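PDB 1VPR: luciferase from Lingulodinium polyedrum, which catalyses the oxidation of dinoflagellate luciferin by molecular oxygen with emission of blue light, here seen as the third of three homologous luciferase domains. Local coordinates for residues A[23-28]-A[58-63]; A[170-175]-A[195-200]. One frame throughout, in Å; residues are numbered along the deposited sequence.

Contact 1 of 2, residues A[23-28]-A[58-63]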
loop_
_atom_site.group_PDB
_atom_site.type_symbol
_atom_site.label_atom_id
_atom_site.label_comp_id
_atom_site.label_asym_id
_atom_site.label_seq_id
_atom_site.Cartn_x
_atom_site.Cartn_y
_atom_site.Cartn_z
ATOM N N GLU A 23 -16.324 -4.436 14.541
ATOM C CA GLU A 23 -17.187 -5.469 15.114
ATOM C C GLU A 23 -18.491 -5.515 14.315
ATOM O O GLU A 23 -19.093 -6.573 14.146
ATOM C CB GLU A 23 -17.471 -5.156 16.581
ATOM N N LYS A 24 -18.896 -4.361 13.801
ATOM C CA LYS A 24 -20.127 -4.227 13.027
ATOM C C LYS A 24 -20.151 -4.934 11.663
ATOM O O LYS A 24 -21.220 -5.091 11.064
ATOM C CB LYS A 24 -20.430 -2.734 12.819
ATOM C CG LYS A 24 -19.439 -2.039 11.884
ATOM C CD LYS A 24 -19.374 -0.541 12.124
ATOM C CE LYS A 24 -20.672 0.151 11.758
ATOM N NZ LYS A 24 -20.555 1.645 11.902
ATOM N N TYR A 25 -18.991 -5.361 11.171
ATOM C CA TYR A 25 -18.914 -6.001 9.859
ATOM C C TYR A 25 -18.846 -7.525 9.892
ATOM O O TYR A 25 -18.074 -8.147 9.145
ATOM C CB TYR A 25 -17.713 -5.442 9.083
ATOM C CG TYR A 25 -17.751 -3.935 8.918
ATOM C CD1 TYR A 25 -16.770 -3.123 9.491
ATOM C CD2 TYR A 25 -18.777 -3.320 8.202
ATOM C CE1 TYR A 25 -16.809 -1.731 9.352
ATOM C CE2 TYR A 25 -18.827 -1.930 8.059
ATOM C CZ TYR A 25 -17.841 -1.141 8.632
ATOM O OH TYR A 25 -17.891 0.238 8.474
ATOM N N GLY A 26 -19.668 -8.124 10.747
ATOM C CA GLY A 26 -19.688 -9.572 10.851
ATOM C C GLY A 26 -18.293 -10.167 10.850
ATOM O O GLY A 26 -17.402 -9.668 11.533
ATOM N N ASP A 27 -18.089 -11.214 10.054
ATOM C CA ASP A 27 -16.795 -11.876 10.005
ATOM C C ASP A 27 -15.831 -11.362 8.924
ATOM O O ASP A 27 -14.842 -12.023 8.611
ATOM C CB ASP A 27 -17.002 -13.386 9.834
ATOM C CG ASP A 27 -15.830 -14.199 10.360
ATOM O OD1 ASP A 27 -15.630 -14.235 11.601
ATOM O OD2 ASP A 27 -15.102 -14.795 9.532
ATOM N N ASN A 28 -16.093 -10.186 8.367
ATOM C CA ASN A 28 -15.211 -9.663 7.328
ATOM C C ASN A 28 -13.795 -9.350 7.816
ATOM O O ASN A 28 -12.840 -9.413 7.034
ATOM C CB ASN A 28 -15.838 -8.419 6.679
ATOM C CG ASN A 28 -16.932 -8.776 5.688
ATOM O OD1 ASN A 28 -17.326 -9.942 5.589
ATOM N ND2 ASN A 28 -17.424 -7.783 4.946
ATOM N N PHE A 58 -18.887 -0.881 -4.008
ATOM C CA PHE A 58 -18.191 0.395 -3.921
ATOM C C PHE A 58 -18.652 1.155 -2.690
ATOM O O PHE A 58 -17.849 1.822 -2.044
ATOM C CB PHE A 58 -18.434 1.240 -5.173
ATOM C CG PHE A 58 -17.682 0.757 -6.390
ATOM C CD1 PHE A 58 -18.364 0.255 -7.492
ATOM C CD2 PHE A 58 -16.297 0.823 -6.437
ATOM C CE1 PHE A 58 -17.678 -0.173 -8.623
ATOM C CE2 PHE A 58 -15.590 0.397 -7.562
ATOM C CZ PHE A 58 -16.279 -0.102 -8.660
ATOM N N HIS A 59 -19.945 1.064 -2.365
ATOM C CA HIS A 59 -20.466 1.744 -1.186
ATOM C C HIS A 59 -19.852 1.165 0.083
ATOM O O HIS A 59 -19.673 1.877 1.078
ATOM C CB HIS A 59 -21.985 1.628 -1.110
ATOM C CG HIS A 59 -22.694 2.466 -2.122
ATOM N ND1 HIS A 59 -22.688 2.167 -3.468
ATOM C CD2 HIS A 59 -23.359 3.637 -1.997
ATOM C CE1 HIS A 59 -23.315 3.125 -4.127
ATOM N NE2 HIS A 59 -23.732 4.029 -3.256
ATOM N N TYR A 60 -19.541 -0.128 0.056
ATOM C CA TYR A 60 -18.934 -0.772 1.215
ATOM C C TYR A 60 -17.502 -0.235 1.350
ATOM O O TYR A 60 -17.046 0.112 2.444
ATOM C CB TYR A 60 -18.894 -2.284 1.020
ATOM C CG TYR A 60 -18.142 -3.018 2.111
ATOM C CD1 TYR A 60 -18.652 -3.109 3.411
ATOM C CD2 TYR A 60 -16.923 -3.651 1.830
ATOM C CE1 TYR A 60 -17.962 -3.820 4.404
ATOM C CE2 TYR A 60 -16.231 -4.367 2.807
ATOM C CZ TYR A 60 -16.750 -4.447 4.085
ATOM O OH TYR A 60 -16.054 -5.148 5.045
ATOM N N LEU A 61 -16.794 -0.182 0.229
ATOM C CA LEU A 61 -15.427 0.323 0.225
ATOM C C LEU A 61 -15.390 1.772 0.722
ATOM O O LEU A 61 -14.493 2.156 1.474
ATOM C CB LEU A 61 -14.829 0.234 -1.187
ATOM C CG LEU A 61 -14.619 -1.168 -1.751
ATOM C CD1 LEU A 61 -13.865 -1.049 -3.068
ATOM C CD2 LEU A 61 -13.847 -2.034 -0.750
ATOM N N LEU A 62 -16.361 2.582 0.314
ATOM C CA LEU A 62 -16.381 3.965 0.767
ATOM C C LEU A 62 -16.449 4.029 2.272
ATOM O O LEU A 62 -15.748 4.831 2.894
ATOM C CB LEU A 62 -17.564 4.736 0.186
ATOM C CG LEU A 62 -17.333 5.418 -1.157
ATOM C CD1 LEU A 62 -18.547 6.292 -1.467
ATOM C CD2 LEU A 62 -16.072 6.295 -1.097
ATOM N N GLU A 63 -17.281 3.187 2.873
ATOM C CA GLU A 63 -17.375 3.204 4.314
ATOM C C GLU A 63 -16.096 2.646 4.941
ATOM O O GLU A 63 -15.678 3.104 5.996
ATOM C CB GLU A 63 -18.583 2.402 4.780
ATOM C CG GLU A 63 -18.877 2.557 6.255
ATOM C CD GLU A 63 -20.145 1.821 6.647
ATOM O OE1 GLU A 63 -20.053 0.715 7.227
ATOM O OE2 GLU A 63 -21.233 2.351 6.349
#
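Two tyrosines, Y25 from the 23-28 loop and Y60 from helix 57-65, meet in an offset edge-to-face pair. The rings stand perpendicular with centroids 5.8 Å apart; the edge of Y60 is directed toward the face of Y25, and the closest carbons are Y25 CD2 and Y60 CE1 at 3.9 Å. Over the centre of one face of the Y25 ring lies K24 CG, 3.5 Å above the ring plane. V49, from strand 47-49, touches both tyrosines.

Two hydrogen bonds flank the rings. Y25 OH donates to E63 OE1 over a short 2.5 Å, meeting the anti side of the carboxylate and 19° out of its plane. E63 gets there on an extended chain, its CG turned away from the backbone N (chi1 -171°). N28 ND2 gives a nearly straight bond (167°) of 3.0 Å to Y60 OH, within its own amide plane, which stands almost perpendicular to the ring. The same hydroxyl also bonds H34 NE2.

With a phenylalanine in place of Y25, E63 OE1 would probably be left without its hydroxyl donor. K24 NZ, 4.8 Å from E63 OE1 and not in contact with it, may add a weak electrostatic attraction. Histidines of this N-terminal region are thought to mediate the pH response, so the H34 bond implies that protonation there could be felt at Y60.

Contact 2 of 2, residues A[170-175]-A[195-200]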
loop_
_atom_site.group_PDB
_atom_site.type_symbol
_atom_site.label_atom_id
_atom_site.label_comp_id
_atom_site.label_asym_id
_atom_site.label_seq_id
_atom_site.Cartn_x
_atom_site.Cartn_y
_atom_site.Cartn_z
ATOM N N GLY A 170 -5.292 12.308 -4.559
ATOM C CA GLY A 170 -5.137 10.981 -5.121
ATOM C C GLY A 170 -5.760 9.879 -4.299
ATOM O O GLY A 170 -5.462 8.705 -4.527
ATOM N N GLY A 171 -6.615 10.237 -3.347
ATOM C CA GLY A 171 -7.259 9.223 -2.542
ATOM C C GLY A 171 -8.253 8.415 -3.355
ATOM O O GLY A 171 -8.951 8.949 -4.254
ATOM N N GLN A 172 -8.348 7.127 -3.046
ATOM C CA GLN A 172 -9.272 6.271 -3.780
ATOM C C GLN A 172 -10.731 6.620 -3.568
ATOM O O GLN A 172 -11.535 6.447 -4.479
ATOM C CB GLN A 172 -9.067 4.799 -3.426
ATOM C CG GLN A 172 -9.942 3.865 -4.263
ATOM C CD GLN A 172 -9.917 2.440 -3.774
ATOM O OE1 GLN A 172 -9.988 2.176 -2.566
ATOM N NE2 GLN A 172 -9.824 1.501 -4.706
ATOM N N ALA A 173 -11.094 7.117 -2.390
ATOM C CA ALA A 173 -12.501 7.424 -2.150
ATOM C C ALA A 173 -13.043 8.437 -3.167
ATOM O O ALA A 173 -14.181 8.317 -3.629
ATOM C CB ALA A 173 -12.700 7.911 -0.723
ATOM N N ALA A 174 -12.223 9.409 -3.544
ATOM C CA ALA A 174 -12.623 10.408 -4.526
ATOM C C ALA A 174 -12.971 9.727 -5.854
ATOM O O ALA A 174 -13.952 10.114 -6.507
ATOM C CB ALA A 174 -11.499 11.434 -4.724
ATOM N N PHE A 175 -12.190 8.711 -6.243
ATOM C CA PHE A 175 -12.455 7.991 -7.493
ATOM C C PHE A 175 -13.714 7.140 -7.385
ATOM O O PHE A 175 -14.487 7.046 -8.338
ATOM C CB PHE A 175 -11.264 7.114 -7.879
ATOM C CG PHE A 175 -10.102 7.892 -8.387
ATOM C CD1 PHE A 175 -10.037 8.264 -9.727
ATOM C CD2 PHE A 175 -9.115 8.337 -7.512
ATOM C CE1 PHE A 175 -9.009 9.077 -10.189
ATOM C CE2 PHE A 175 -8.082 9.147 -7.952
ATOM C CZ PHE A 175 -8.025 9.524 -9.295
ATOM N N ALA A 195 -9.396 -2.214 -10.930
ATOM C CA ALA A 195 -8.043 -2.431 -11.425
ATOM C C ALA A 195 -7.218 -1.157 -11.567
ATOM O O ALA A 195 -6.022 -1.143 -11.237
ATOM C CB ALA A 195 -8.088 -3.158 -12.768
ATOM N N ASP A 196 -7.828 -0.086 -12.077
ATOM C CA ASP A 196 -7.089 1.161 -12.262
ATOM C C ASP A 196 -6.720 1.882 -10.969
ATOM O O ASP A 196 -5.695 2.559 -10.912
ATOM C CB ASP A 196 -7.865 2.117 -13.167
ATOM C CG ASP A 196 -7.839 1.691 -14.638
ATOM O OD1 ASP A 196 -8.551 2.329 -15.449
ATOM O OD2 ASP A 196 -7.110 0.737 -14.980
ATOM N N THR A 197 -7.540 1.738 -9.931
ATOM C CA THR A 197 -7.251 2.391 -8.653
ATOM C C THR A 197 -6.655 1.416 -7.639
ATOM O O THR A 197 -6.375 1.800 -6.507
ATOM C CB THR A 197 -8.528 3.001 -8.029
ATOM O OG1 THR A 197 -9.468 1.960 -7.752
ATOM C CG2 THR A 197 -9.161 3.986 -8.989
ATOM N N ASP A 198 -6.396 0.179 -8.045
ATOM C CA ASP A 198 -5.902 -0.814 -7.089
ATOM C C ASP A 198 -4.571 -0.450 -6.452
ATOM O O ASP A 198 -3.734 0.269 -7.026
ATOM C CB ASP A 198 -5.818 -2.222 -7.724
ATOM C CG ASP A 198 -6.080 -3.356 -6.708
ATOM O OD1 ASP A 198 -5.992 -4.555 -7.081
ATOM O OD2 ASP A 198 -6.387 -3.064 -5.530
ATOM N N HIS A 199 -4.410 -0.961 -5.239
ATOM C CA HIS A 199 -3.236 -0.762 -4.422
ATOM C C HIS A 199 -2.606 0.621 -4.467
ATOM O O HIS A 199 -3.288 1.600 -4.187
ATOM C CB HIS A 199 -2.193 -1.888 -4.661
ATOM C CG HIS A 199 -1.823 -2.119 -6.095
ATOM N ND1 HIS A 199 -0.828 -1.406 -6.730
ATOM C CD2 HIS A 199 -2.301 -2.998 -7.008
ATOM C CE1 HIS A 199 -0.710 -1.837 -7.976
ATOM N NE2 HIS A 199 -1.594 -2.803 -8.168
ATOM N N HIS A 200 -1.329 0.743 -4.830
ATOM C CA HIS A 200 -0.720 2.069 -4.772
ATOM C C HIS A 200 -0.971 3.025 -5.908
ATOM O O HIS A 200 -0.313 4.054 -5.987
ATOM C CB HIS A 200 0.781 1.941 -4.497
ATOM C CG HIS A 200 1.072 1.275 -3.193
ATOM N ND1 HIS A 200 0.511 1.699 -2.007
ATOM C CD2 HIS A 200 1.851 0.213 -2.884
ATOM C CE1 HIS A 200 0.938 0.927 -1.022
ATOM N NE2 HIS A 200 1.753 0.017 -1.528
#
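The pair of helices inserted between the first two strands of the calycin barrel, 163-169 and 206-212, is closed at its base by this contact. Fatty-acid-binding proteins carry a helical pair at the same point of their fold. Here the first turn of helix 172-181 meets the last turn of helix 187-197, with Q172 and T197 nearest at 6.5 Å between their CA atoms.

The polar link is a single side-chain bond. Q172 reaches across on an extended chain, CG opposite the backbone N (chi1 -175°), and its NE2 donates to T197 OG1 at 3.1 Å. The bond is close to straight, 169° at the hydrogen, and the hydroxyl oxygen lies practically in the amide plane. The two side chains cross at about a right angle. The threonine oxygen also bonds the carbonyl of I193, one turn back on its own helix, so the hydroxyl accepts from Q172 NE2 and donates to the I193 carbonyl. The far end of the amide is held too, by Q172 OE1 with H65 NE2 of helix 57-65; both ends of the group are thereby engaged, which probably settles which end of the amide is nitrogen.

The apolar half belongs to the other branch of T197: CG2 packs against the stem of F175, 3.9 Å from F175 CB, as the two side chains slide past each other in opposite directions.

Beyond the helix the chain turns into the barrel, where H199 bonds E266 and meets the ring of F273. At that turn D198 OD2 accepts a hydrogen bond from the backbone N of H199, 2.9 Å away, a bent bond that arrives from above the carboxylate plane.

Contact 1 comes first along the chain and is complete before contact 2 begins; their centres lie about 17 Å apart. Contact 1 sits in the N-terminal helical region, about 19 Å from the centre of the chain, while contact 2 lies at about 11 Å, beside the ten-stranded sheet of the catalytic domain. Helix 57-65 joins them: L62 CD2 rests 3.8 Å from A173 O, and F58 packs on A190 and I193. One short helix thus bears on the loop 23-28 at one side and on the helical pair 172-181 and 187-197 at another, a possible route from the N-terminal part thought to sense pH to the helices packed on the barrel.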